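Local coordinates for hypothetical protein PH0730 (Pyrococcus horikoshii, PDB 2P8T) that is of unknown function, though ATP binding and an aminoacyl-tRNA ligase activity are tentatively possible, at residues H56-I60 against T70-I76; P96-I100 against A175-I180; D19-V23 against L50-L54; V164-W168 against A179-A183. One frame throughout, in Å; residues are numbered along the deposited sequence.

How the interactions relate
Interactions 1 and 3 lie in the N-terminal part of the chain, interactions 2 and 4 in the part built round the five-stranded sheet. The last two are nearly one contact, their centres about 5 Å apart: both use helix 172-187, share Ala-179 and Ile-180, and rest on neighbouring strands. Interactions 1 and 3, with centres about 11 Å apart, meet at the end of helix 44-56, where Ile-59 N lies 2.9 Å from Leu-54 O. Across the two parts, Lys-177 NZ pairs with Asp-19 OD1 at 2.9 Å in a salt bridge, and Ile-180 packs on Leu-21 and Ala-22, joining interactions 2 and 3.

Interaction 1. Residues H56-I60 against T70-I76; sequences HLDII and TLKGKEI
Lys-72 lies along the turn at Leu-57 and Asp-58 over its whole length. Its CB sits 3.5 Å from Asp-58 O and CG stays near that oxygen; CD passes close to both Leu-57 O and Asp-58 O; CE rests on Ile-59, 3.7 Å from CG1. The tip, NZ, then donates to Leu-57 O at 2.8 Å in the carbonyl plane. A fully extended chain, with CG anti to the backbone N (chi1 180°), gives the reach, and lysine suits the place because its ammonium arrives at the C-terminal end of helix 44-56, whose dipole would probably favour a positive charge. That helix closes in a Schellman motif, Asp-58 taking the positive phi (60°). The strands 60-62 and 67-69 that follow form a hairpin, consistent with the wing of a winged helix-turn-helix domain, and Thr-70 leads out of it as N-cap of helix 71-81. Thr-70 OG1 does two jobs: it donates to Asp-58 O at 2.6 Å, from above the carbonyl plane, and accepts from Gly-73 N at 3.0 Å. A valine here would probably leave Gly-73 N uncapped and Asp-58 O without its hydroxyl partner. Thr-70 N binds Ile-59 O at 3.1 Å. Gly-73 suits its place because Ile-59 O lies 3.4 Å from its CA, where a side chain would collide. Deeper in, CD1 of Ile-59 meets CD1 of Ile-76, the side chains crossing nearly at right angles.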
loop_
_atom_site.group_PDB
_atom_site.type_symbol
_atom_site.label_atom_id
_atom_site.label_comp_id
_atom_site.label_asym_id
_atom_site.label_seq_id
_atom_site.Cartn_x
_atom_site.Cartn_y
_atom_site.Cartn_z
ATOM N N HIS A 56 19.184 -11.543 -4.816
ATOM C CA HIS A 56 20.261 -11.236 -5.743
ATOM C C HIS A 56 20.618 -9.773 -5.663
ATOM O O HIS A 56 21.796 -9.412 -5.706
ATOM C CB HIS A 56 19.883 -11.609 -7.194
ATOM C CG HIS A 56 19.613 -13.068 -7.373
ATOM N ND1 HIS A 56 18.930 -13.572 -8.460
ATOM C CD2 HIS A 56 19.870 -14.122 -6.566
ATOM C CE1 HIS A 56 18.797 -14.880 -8.325
ATOM N NE2 HIS A 56 19.354 -15.241 -7.180
ATOM N N LEU A 57 19.595 -8.943 -5.485
ATOM C CA LEU A 57 19.769 -7.506 -5.442
ATOM C C LEU A 57 20.182 -6.987 -4.052
ATOM O O LEU A 57 20.295 -5.778 -3.857
ATOM C CB LEU A 57 18.479 -6.830 -5.919
ATOM C CG LEU A 57 18.292 -6.862 -7.443
ATOM C CD1 LEU A 57 16.922 -6.322 -7.749
ATOM C CD2 LEU A 57 19.365 -6.062 -8.172
ATOM N N ASP A 58 20.411 -7.907 -3.122
ATOM C CA ASP A 58 20.865 -7.586 -1.745
ATOM C C ASP A 58 19.838 -6.703 -1.036
ATOM O O ASP A 58 20.194 -5.792 -0.273
ATOM C CB ASP A 58 22.237 -6.907 -1.738
ATOM C CG ASP A 58 22.816 -6.760 -0.320
ATOM O OD1 ASP A 58 22.573 -7.660 0.511
ATOM O OD2 ASP A 58 23.488 -5.728 -0.052
ATOM N N ILE A 59 18.566 -6.967 -1.313
ATOM C CA ILE A 59 17.495 -6.216 -0.678
ATOM C C ILE A 59 16.980 -6.981 0.515
ATOM O O ILE A 59 16.608 -6.384 1.525
ATOM C CB ILE A 59 16.382 -5.843 -1.676
ATOM C CG1 ILE A 59 16.934 -4.800 -2.657
ATOM C CG2 ILE A 59 15.146 -5.294 -0.967
ATOM C CD1 ILE A 59 15.991 -4.503 -3.859
ATOM N N ILE A 60 16.981 -8.301 0.399
ATOM C CA ILE A 60 16.653 -9.188 1.518
ATOM C C ILE A 60 17.716 -10.269 1.707
ATOM O O ILE A 60 18.521 -10.538 0.808
ATOM C CB ILE A 60 15.274 -9.877 1.368
ATOM C CG1 ILE A 60 15.296 -10.938 0.247
ATOM C CG2 ILE A 60 14.143 -8.847 1.194
ATOM C CD1 ILE A 60 14.036 -11.739 0.153
ATOM N N THR A 70 17.876 -6.213 4.304
ATOM C CA THR A 70 19.283 -5.858 4.472
ATOM C C THR A 70 19.358 -4.355 4.754
ATOM O O THR A 70 18.322 -3.686 4.808
ATOM C CB THR A 70 20.065 -6.128 3.183
ATOM O OG1 THR A 70 19.569 -5.256 2.151
ATOM C CG2 THR A 70 19.922 -7.606 2.736
ATOM N N LEU A 71 20.572 -3.823 4.897
ATOM C CA LEU A 71 20.755 -2.373 5.044
ATOM C C LEU A 71 20.228 -1.616 3.814
ATOM O O LEU A 71 19.529 -0.606 3.946
ATOM C CB LEU A 71 22.210 -2.027 5.350
ATOM C CG LEU A 71 22.741 -2.702 6.631
ATOM C CD1 LEU A 71 24.236 -2.417 6.832
ATOM C CD2 LEU A 71 21.924 -2.349 7.888
ATOM N N LYS A 72 20.514 -2.145 2.627
ATOM C CA LYS A 72 19.910 -1.610 1.394
ATOM C C LYS A 72 18.372 -1.687 1.431
ATOM O O LYS A 72 17.696 -0.699 1.101
ATOM C CB LYS A 72 20.483 -2.340 0.169
ATOM C CG LYS A 72 19.916 -1.860 -1.157
ATOM C CD LYS A 72 20.375 -2.732 -2.291
ATOM C CE LYS A 72 19.627 -2.363 -3.580
ATOM N NZ LYS A 72 20.156 -3.168 -4.721
ATOM N N GLY A 73 17.821 -2.831 1.848
ATOM C CA GLY A 73 16.371 -3.009 1.943
ATOM C C GLY A 73 15.705 -2.060 2.943
ATOM O O GLY A 73 14.621 -1.534 2.686
ATOM N N LYS A 74 16.364 -1.852 4.088
ATOM C CA LYS A 74 15.908 -0.879 5.087
ATOM C C LYS A 74 15.940 0.573 4.597
ATOM O O LYS A 74 15.042 1.360 4.936
ATOM C CB LYS A 74 16.748 -1.007 6.370
ATOM C CG LYS A 74 16.348 -0.025 7.472
ATOM C CD LYS A 74 15.050 -0.481 8.167
ATOM C CE LYS A 74 14.860 0.216 9.511
ATOM N NZ LYS A 74 14.566 1.653 9.358
ATOM N N GLU A 75 16.960 0.935 3.824
ATOM C CA GLU A 75 17.067 2.284 3.281
ATOM C C GLU A 75 15.931 2.482 2.276
ATOM O O GLU A 75 15.335 3.555 2.194
ATOM C CB GLU A 75 18.410 2.529 2.585
ATOM C CG GLU A 75 19.631 2.554 3.512
ATOM C CD GLU A 75 20.936 2.729 2.755
ATOM O OE1 GLU A 75 21.081 2.142 1.650
ATOM O OE2 GLU A 75 21.830 3.443 3.267
ATOM N N ILE A 76 15.638 1.434 1.514
ATOM C CA ILE A 76 14.522 1.499 0.569
ATOM C C ILE A 76 13.182 1.687 1.276
ATOM O O ILE A 76 12.408 2.562 0.896
ATOM C CB ILE A 76 14.486 0.275 -0.371
ATOM C CG1 ILE A 76 15.615 0.388 -1.394
ATOM C CG2 ILE A 76 13.133 0.197 -1.109
ATOM C CD1 ILE A 76 15.922 -0.944 -2.145
HETATM O O HOH W 1 22.696 -4.190 2.200
#

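Interaction 2. Residues P96-I100 against A175-I180; sequences PGIAI and ALKSAI
Ile-98, Ile-100 and Ala-179 carry the apolar contacts between strand and helix. The CB of Ala-179 lies between the two isoleucines, 3.7 Å from Ile-98 CG2 and 3.8 Å from Ile-100 CD1. Ile-98 CG2 also approaches Leu-176 CD1, at 4.1 Å, while Ile-100 CD1 goes on to Ile-180 CG1. The branches of Ile-98 are divided by its first torsion (chi1 -73°), which sets CG2 anti to the backbone N, facing Ala-179 and Leu-176 CD1, and directs CG1 to Ala-175 CB and the backbone N of Leu-176. An alanine in place of Ile-98 would lose both branches and would probably open a gap beside Ala-179 and Leu-176.

A second kind of contact is between side chain and backbone. Ile-98 CG1 lies 3.7 Å from Leu-176 N, and Ala-175 CB meets Pro-96 O at 3.6 Å and Gly-97 CA at 3.8 Å. The small residues Gly-97, Ala-175 and Ala-179 suit this closeness, the segment axes coming within 7.3 Å; the bulkier isoleucines are accommodated where alanines face them.

No hydrogen bond crosses the interface. Polar links instead run outward: backbone bonds tie Ile-98 to Thr-167 and Ile-100 to Ile-165 in the next strand. On the far side, Ile-180 packs against helix 17-26.

Strand and helix run in nearly the same direction, 30° apart, and the helix rests on one face of an antiparallel sheet, a two-layer packing of helix on sheet as in alpha+beta folds.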
loop_
_atom_site.group_PDB
_atom_site.type_symbol
_atom_site.label_atom_id
_atom_site.label_comp_id
_atom_site.label_asym_id
_atom_site.label_seq_id
_atom_site.Cartn_x
_atom_site.Cartn_y
_atom_site.Cartn_z
ATOM N N PRO A 96 -12.676 -6.678 4.452
ATOM C CA PRO A 96 -11.329 -6.219 4.842
ATOM C C PRO A 96 -10.850 -5.084 3.951
ATOM O O PRO A 96 -11.035 -5.135 2.743
ATOM C CB PRO A 96 -10.444 -7.462 4.648
ATOM C CG PRO A 96 -11.231 -8.379 3.753
ATOM C CD PRO A 96 -12.677 -8.082 3.988
ATOM N N GLY A 97 -10.216 -4.082 4.557
ATOM C CA GLY A 97 -9.692 -2.946 3.828
ATOM C C GLY A 97 -8.287 -2.554 4.248
ATOM O O GLY A 97 -7.746 -3.080 5.228
ATOM N N ILE A 98 -7.710 -1.603 3.515
ATOM C CA ILE A 98 -6.382 -1.088 3.806
ATOM C C ILE A 98 -6.395 0.431 3.570
ATOM O O ILE A 98 -6.958 0.904 2.589
ATOM C CB ILE A 98 -5.315 -1.766 2.889
ATOM C CG1 ILE A 98 -5.059 -3.211 3.329
ATOM C CG2 ILE A 98 -4.004 -0.950 2.843
ATOM C CD1 ILE A 98 -4.138 -3.318 4.560
ATOM N N ALA A 99 -5.803 1.179 4.493
ATOM C CA ALA A 99 -5.647 2.605 4.328
ATOM C C ALA A 99 -4.157 2.909 4.213
ATOM O O ALA A 99 -3.340 2.353 4.973
ATOM C CB ALA A 99 -6.267 3.375 5.515
ATOM N N ILE A 100 -3.825 3.736 3.226
ATOM C CA ILE A 100 -2.470 4.256 3.043
ATOM C C ILE A 100 -2.530 5.773 2.830
ATOM O O ILE A 100 -3.232 6.270 1.943
ATOM C CB ILE A 100 -1.728 3.581 1.840
ATOM C CG1 ILE A 100 -1.759 2.050 1.954
ATOM C CG2 ILE A 100 -0.296 4.131 1.715
ATOM C CD1 ILE A 100 -1.111 1.300 0.753
ATOM N N ALA A 175 -7.231 -6.172 -0.935
ATOM C CA ALA A 175 -7.249 -4.785 -0.411
ATOM C C ALA A 175 -5.841 -4.178 -0.408
ATOM O O ALA A 175 -5.644 -3.017 -0.782
ATOM C CB ALA A 175 -7.864 -4.734 1.012
ATOM N N LEU A 176 -4.865 -4.960 0.041
ATOM C CA LEU A 176 -3.490 -4.472 0.111
ATOM C C LEU A 176 -2.955 -4.157 -1.277
ATOM O O LEU A 176 -2.412 -3.071 -1.506
ATOM C CB LEU A 176 -2.569 -5.475 0.812
ATOM C CG LEU A 176 -1.119 -4.981 0.992
ATOM C CD1 LEU A 176 -1.049 -3.607 1.653
ATOM C CD2 LEU A 176 -0.310 -6.008 1.784
ATOM N N LYS A 177 -3.110 -5.113 -2.191
ATOM C CA LYS A 177 -2.605 -4.976 -3.558
ATOM C C LYS A 177 -3.234 -3.785 -4.283
ATOM O O LYS A 177 -2.533 -3.006 -4.942
ATOM C CB LYS A 177 -2.843 -6.290 -4.337
ATOM C CG LYS A 177 -2.014 -6.463 -5.635
ATOM C CD LYS A 177 -1.939 -7.953 -6.057
ATOM C CE LYS A 177 -1.573 -8.143 -7.540
ATOM N NZ LYS A 177 -0.167 -7.666 -7.854
ATOM N N SER A 178 -4.548 -3.633 -4.149
ATOM C CA SER A 178 -5.240 -2.541 -4.826
ATOM C C SER A 178 -4.869 -1.181 -4.225
ATOM O O SER A 178 -4.705 -0.200 -4.964
ATOM C CB SER A 178 -6.759 -2.749 -4.813
ATOM O OG SER A 178 -7.282 -2.876 -3.491
ATOM N N ALA A 179 -4.731 -1.118 -2.901
ATOM C CA ALA A 179 -4.296 0.149 -2.257
ATOM C C ALA A 179 -2.885 0.541 -2.733
ATOM O O ALA A 179 -2.626 1.708 -3.053
ATOM C CB ALA A 179 -4.353 0.018 -0.725
ATOM N N ILE A 180 -1.981 -0.437 -2.799
ATOM C CA ILE A 180 -0.624 -0.187 -3.285
ATOM C C ILE A 180 -0.655 0.247 -4.754
ATOM O O ILE A 180 0.077 1.136 -5.158
ATOM C CB ILE A 180 0.320 -1.391 -3.022
ATOM C CG1 ILE A 180 0.519 -1.548 -1.515
ATOM C CG2 ILE A 180 1.696 -1.174 -3.727
ATOM C CD1 ILE A 180 1.237 -2.815 -1.081
#

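Interaction 3. Residues D19-V23 against L50-L54; sequences DVLAV and LLRKL
The flat carboxylate of Asp-19 is not what meets Leu-50: CB makes the contact, 4.1 Å from Leu-50 CD2, while the carboxylate turns to partners elsewhere, OD1 in a salt bridge with Lys-177 and OD2 accepting from Thr-16 N, an arrangement that ties down both oxygens of a buried charge.

What joins the helices is branched aliphatic packing. Leu-50 reaches between Val-20 and Val-23; its CG, anti to the backbone N (chi1 171°), carries the fork of the side chain out to helix 17-26, one methyl to each valine. CD1 of Leu-50 meets Val-20 CG2 at 3.9 Å, and its CD2 meets Val-23 CG2 at 3.6 Å as those two side chains pass in opposite directions. The other methyl of Val-23, CG1, points at Leu-54 and touches its CD1 tip to tip, at 3.7 Å. Beta-branched valine fits here, since its two methyls serve two leucines a helical turn apart. Leu-51 CD2 borders the same valine more loosely.

With axes 11.3 Å apart and 71° between them, the helices stand well separated and are bridged by leucines reaching from helix 44-56 to the valines of helix 17-26. Helix 33-40 covers Val-23 through Ile-36 and Leu-40, completing a three-helix cluster consistent with a helix-turn-helix domain; Ile-195 packs on Val-20, and helix 172-187 lies against Leu-21 and Ala-22.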
loop_
_atom_site.group_PDB
_atom_site.type_symbol
_atom_site.label_atom_id
_atom_site.label_comp_id
_atom_site.label_asym_id
_atom_site.label_seq_id
_atom_site.Cartn_x
_atom_site.Cartn_y
_atom_site.Cartn_z
ATOM N N ASP A 19 3.558 -6.031 -6.176
ATOM C CA ASP A 19 4.004 -7.145 -5.350
ATOM C C ASP A 19 5.350 -6.826 -4.685
ATOM O O ASP A 19 5.552 -7.159 -3.527
ATOM C CB ASP A 19 4.133 -8.439 -6.177
ATOM C CG ASP A 19 2.811 -8.905 -6.768
ATOM O OD1 ASP A 19 1.769 -8.900 -6.053
ATOM O OD2 ASP A 19 2.821 -9.295 -7.956
ATOM N N VAL A 20 6.268 -6.204 -5.421
ATOM C CA VAL A 20 7.574 -5.801 -4.861
ATOM C C VAL A 20 7.302 -4.846 -3.709
ATOM O O VAL A 20 7.751 -5.089 -2.577
ATOM C CB VAL A 20 8.490 -5.118 -5.901
ATOM C CG1 VAL A 20 9.824 -4.644 -5.262
ATOM C CG2 VAL A 20 8.749 -6.042 -7.115
ATOM N N LEU A 21 6.515 -3.801 -3.974
ATOM C CA LEU A 21 6.214 -2.821 -2.912
ATOM C C LEU A 21 5.570 -3.479 -1.697
ATOM O O LEU A 21 5.967 -3.205 -0.562
ATOM C CB LEU A 21 5.365 -1.656 -3.431
ATOM C CG LEU A 21 5.992 -0.748 -4.497
ATOM C CD1 LEU A 21 4.948 0.055 -5.253
ATOM C CD2 LEU A 21 7.046 0.149 -3.872
ATOM N N ALA A 22 4.603 -4.378 -1.931
ATOM C CA ALA A 22 3.945 -5.111 -0.856
ATOM C C ALA A 22 4.913 -5.897 0.022
ATOM O O ALA A 22 4.805 -5.855 1.251
ATOM C CB ALA A 22 2.842 -6.032 -1.401
ATOM N N VAL A 23 5.847 -6.617 -0.600
ATOM C CA VAL A 23 6.811 -7.414 0.166
ATOM C C VAL A 23 7.641 -6.513 1.090
ATOM O O VAL A 23 7.844 -6.830 2.255
ATOM C CB VAL A 23 7.737 -8.264 -0.770
ATOM C CG1 VAL A 23 8.980 -8.740 -0.029
ATOM C CG2 VAL A 23 6.957 -9.423 -1.367
ATOM N N LEU A 50 10.277 -13.841 -6.954
ATOM C CA LEU A 50 10.344 -12.518 -6.354
ATOM C C LEU A 50 11.385 -12.468 -5.232
ATOM O O LEU A 50 12.233 -11.579 -5.251
ATOM C CB LEU A 50 8.956 -12.075 -5.861
ATOM C CG LEU A 50 8.879 -10.801 -5.026
ATOM C CD1 LEU A 50 9.535 -9.633 -5.716
ATOM C CD2 LEU A 50 7.401 -10.522 -4.722
ATOM N N LEU A 51 11.344 -13.420 -4.297
ATOM C CA LEU A 51 12.298 -13.450 -3.165
ATOM C C LEU A 51 13.731 -13.704 -3.625
ATOM O O LEU A 51 14.687 -13.125 -3.092
ATOM C CB LEU A 51 11.870 -14.450 -2.093
ATOM C CG LEU A 51 10.546 -14.169 -1.367
ATOM C CD1 LEU A 51 10.287 -15.230 -0.339
ATOM C CD2 LEU A 51 10.536 -12.798 -0.702
ATOM N N ARG A 52 13.887 -14.545 -4.648
ATOM C CA ARG A 52 15.212 -14.727 -5.225
ATOM C C ARG A 52 15.743 -13.455 -5.861
ATOM O O ARG A 52 16.902 -13.111 -5.656
ATOM C CB ARG A 52 15.275 -15.921 -6.177
ATOM C CG ARG A 52 15.757 -17.211 -5.512
ATOM C CD ARG A 52 15.558 -17.191 -3.995
ATOM N NE ARG A 52 15.180 -18.487 -3.437
ATOM C CZ ARG A 52 13.950 -18.783 -3.029
ATOM N NH1 ARG A 52 12.983 -17.879 -3.129
ATOM N NH2 ARG A 52 13.692 -19.987 -2.528
ATOM N N LYS A 53 14.909 -12.729 -6.610
ATOM C CA LYS A 53 15.385 -11.483 -7.190
ATOM C C LYS A 53 15.768 -10.506 -6.089
ATOM O O LYS A 53 16.811 -9.869 -6.171
ATOM C CB LYS A 53 14.345 -10.839 -8.124
ATOM C CG LYS A 53 14.901 -9.667 -8.927
ATOM C CD LYS A 53 15.874 -10.137 -10.002
ATOM C CE LYS A 53 16.368 -8.958 -10.830
ATOM N NZ LYS A 53 17.266 -9.467 -11.909
ATOM N N LEU A 54 14.924 -10.403 -5.063
ATOM C CA LEU A 54 15.253 -9.524 -3.923
ATOM C C LEU A 54 16.571 -9.937 -3.272
ATOM O O LEU A 54 17.396 -9.074 -2.967
ATOM C CB LEU A 54 14.116 -9.499 -2.903
ATOM C CG LEU A 54 12.849 -8.804 -3.385
ATOM C CD1 LEU A 54 11.767 -9.023 -2.369
ATOM C CD2 LEU A 54 13.067 -7.299 -3.627
#

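Interaction 4. Residues V164-W168 against A179-A183; sequences VIITW and AIHVA
Ile-165 and Val-182 pack flank to flank, CG1 of each 3.7 Å from the other as the two slide past in opposite directions. Ile-165 has further work for its other atoms: CG2 lies 4.0 Å from Val-182 CB, and CD1 reaches the helix backbone, 3.4 Å from Ala-183 N, with Ala-183 CB at 3.9 Å. CG1 sits beside the backbone N, anti to the carbonyl carbon (chi1 -62°), and the chain extends from there, carrying CD1 up to the helix turn. Isoleucine suits the spot because both branches lie against Val-182, while the longer one also carries CD1 on to Ala-183, where alanine presents little bulk.

Thr-167, two residues along on the same face of the strand, meets the start of the segment 179-183. Its CG2 packs on Ala-179 CA at 3.6 Å, and its OG1 lies 3.4 Å from Ala-179 CB, a van der Waals contact. The hydroxyl finds its polar partner in Ala-175 O, with a weak further bond to Ser-178 OG; threonine can thus join apolar packing with a buried hydrogen bond to the helix.

Farther out, the strand is held on both flanks: strand 95-102 lies along one side, while Val-164 and Ile-166 bond to Leu-128 and Met-126 on the other. Phe-84 packs against Ala-183.

The strand leads through a short turn into a helix that doubles back over it, at 150° to its direction: a beta-alpha unit packed on a central strand of the antiparallel sheet.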
loop_
_atom_site.group_PDB
_atom_site.type_symbol
_atom_site.label_atom_id
_atom_site.label_comp_id
_atom_site.label_asym_id
_atom_site.label_seq_id
_atom_site.Cartn_x
_atom_site.Cartn_y
_atom_site.Cartn_z
ATOM N N VAL A 164 -5.495 10.209 1.282
ATOM C CA VAL A 164 -5.707 9.008 2.071
ATOM C C VAL A 164 -6.429 8.000 1.195
ATOM O O VAL A 164 -7.588 8.224 0.812
ATOM C CB VAL A 164 -6.508 9.269 3.388
ATOM C CG1 VAL A 164 -6.584 7.958 4.191
ATOM C CG2 VAL A 164 -5.839 10.349 4.247
ATOM N N ILE A 165 -5.747 6.913 0.865
ATOM C CA ILE A 165 -6.323 5.853 0.023
ATOM C C ILE A 165 -6.957 4.871 0.943
ATOM O O ILE A 165 -6.299 4.404 1.872
ATOM C CB ILE A 165 -5.227 5.088 -0.747
ATOM C CG1 ILE A 165 -4.484 6.025 -1.688
ATOM C CG2 ILE A 165 -5.791 3.874 -1.511
ATOM C CD1 ILE A 165 -3.078 5.483 -2.048
ATOM N N ILE A 166 -8.223 4.534 0.696
ATOM C CA ILE A 166 -8.856 3.435 1.446
ATOM C C ILE A 166 -9.495 2.473 0.464
ATOM O O ILE A 166 -10.418 2.850 -0.246
ATOM C CB ILE A 166 -9.943 3.930 2.428
ATOM C CG1 ILE A 166 -9.358 4.986 3.370
ATOM C CG2 ILE A 166 -10.543 2.736 3.245
ATOM C CD1 ILE A 166 -10.364 5.757 4.177
ATOM N N THR A 167 -8.985 1.250 0.410
ATOM C CA THR A 167 -9.607 0.212 -0.435
ATOM C C THR A 167 -10.218 -0.878 0.434
ATOM O O THR A 167 -9.799 -1.081 1.596
ATOM C CB THR A 167 -8.582 -0.459 -1.378
ATOM O OG1 THR A 167 -7.584 -1.130 -0.598
ATOM C CG2 THR A 167 -7.921 0.548 -2.306
ATOM N N TRP A 168 -11.176 -1.614 -0.129
ATOM C CA TRP A 168 -11.661 -2.826 0.527
ATOM C C TRP A 168 -11.961 -3.867 -0.522
ATOM O O TRP A 168 -12.126 -3.538 -1.693
ATOM C CB TRP A 168 -12.879 -2.562 1.431
ATOM C CG TRP A 168 -14.070 -2.004 0.737
ATOM C CD1 TRP A 168 -15.192 -2.697 0.318
ATOM C CD2 TRP A 168 -14.297 -0.629 0.397
ATOM N NE1 TRP A 168 -16.092 -1.823 -0.267
ATOM C CE2 TRP A 168 -15.564 -0.553 -0.234
ATOM C CE3 TRP A 168 -13.550 0.552 0.570
ATOM C CZ2 TRP A 168 -16.101 0.657 -0.682
ATOM C CZ3 TRP A 168 -14.076 1.755 0.110
ATOM C CH2 TRP A 168 -15.343 1.794 -0.513
ATOM N N ALA A 179 -4.731 -1.118 -2.901
ATOM C CA ALA A 179 -4.296 0.149 -2.257
ATOM C C ALA A 179 -2.885 0.541 -2.733
ATOM O O ALA A 179 -2.626 1.708 -3.053
ATOM C CB ALA A 179 -4.353 0.018 -0.725
ATOM N N ILE A 180 -1.981 -0.437 -2.799
ATOM C CA ILE A 180 -0.624 -0.187 -3.285
ATOM C C ILE A 180 -0.655 0.247 -4.754
ATOM O O ILE A 180 0.077 1.136 -5.158
ATOM C CB ILE A 180 0.320 -1.391 -3.022
ATOM C CG1 ILE A 180 0.519 -1.548 -1.515
ATOM C CG2 ILE A 180 1.696 -1.174 -3.727
ATOM C CD1 ILE A 180 1.237 -2.815 -1.081
ATOM N N HIS A 181 -1.542 -0.353 -5.549
ATOM C CA HIS A 181 -1.672 0.088 -6.942
ATOM C C HIS A 181 -2.000 1.595 -7.031
ATOM O O HIS A 181 -1.400 2.318 -7.802
ATOM C CB HIS A 181 -2.738 -0.745 -7.652
ATOM C CG HIS A 181 -2.929 -0.368 -9.085
ATOM N ND1 HIS A 181 -1.909 -0.428 -10.009
ATOM C CD2 HIS A 181 -4.014 0.091 -9.749
ATOM C CE1 HIS A 181 -2.359 -0.025 -11.185
ATOM N NE2 HIS A 181 -3.637 0.286 -11.056
ATOM N N VAL A 182 -2.960 2.055 -6.225
ATOM C CA VAL A 182 -3.335 3.482 -6.189
ATOM C C VAL A 182 -2.171 4.360 -5.717
ATOM O O VAL A 182 -1.862 5.406 -6.310
ATOM C CB VAL A 182 -4.619 3.724 -5.323
ATOM C CG1 VAL A 182 -4.978 5.215 -5.294
ATOM C CG2 VAL A 182 -5.816 2.873 -5.844
ATOM N N ALA A 183 -1.494 3.908 -4.654
ATOM C CA ALA A 183 -0.298 4.576 -4.146
ATOM C C ALA A 183 0.758 4.738 -5.231
ATOM O O ALA A 183 1.343 5.840 -5.426
ATOM C CB ALA A 183 0.257 3.780 -2.976
#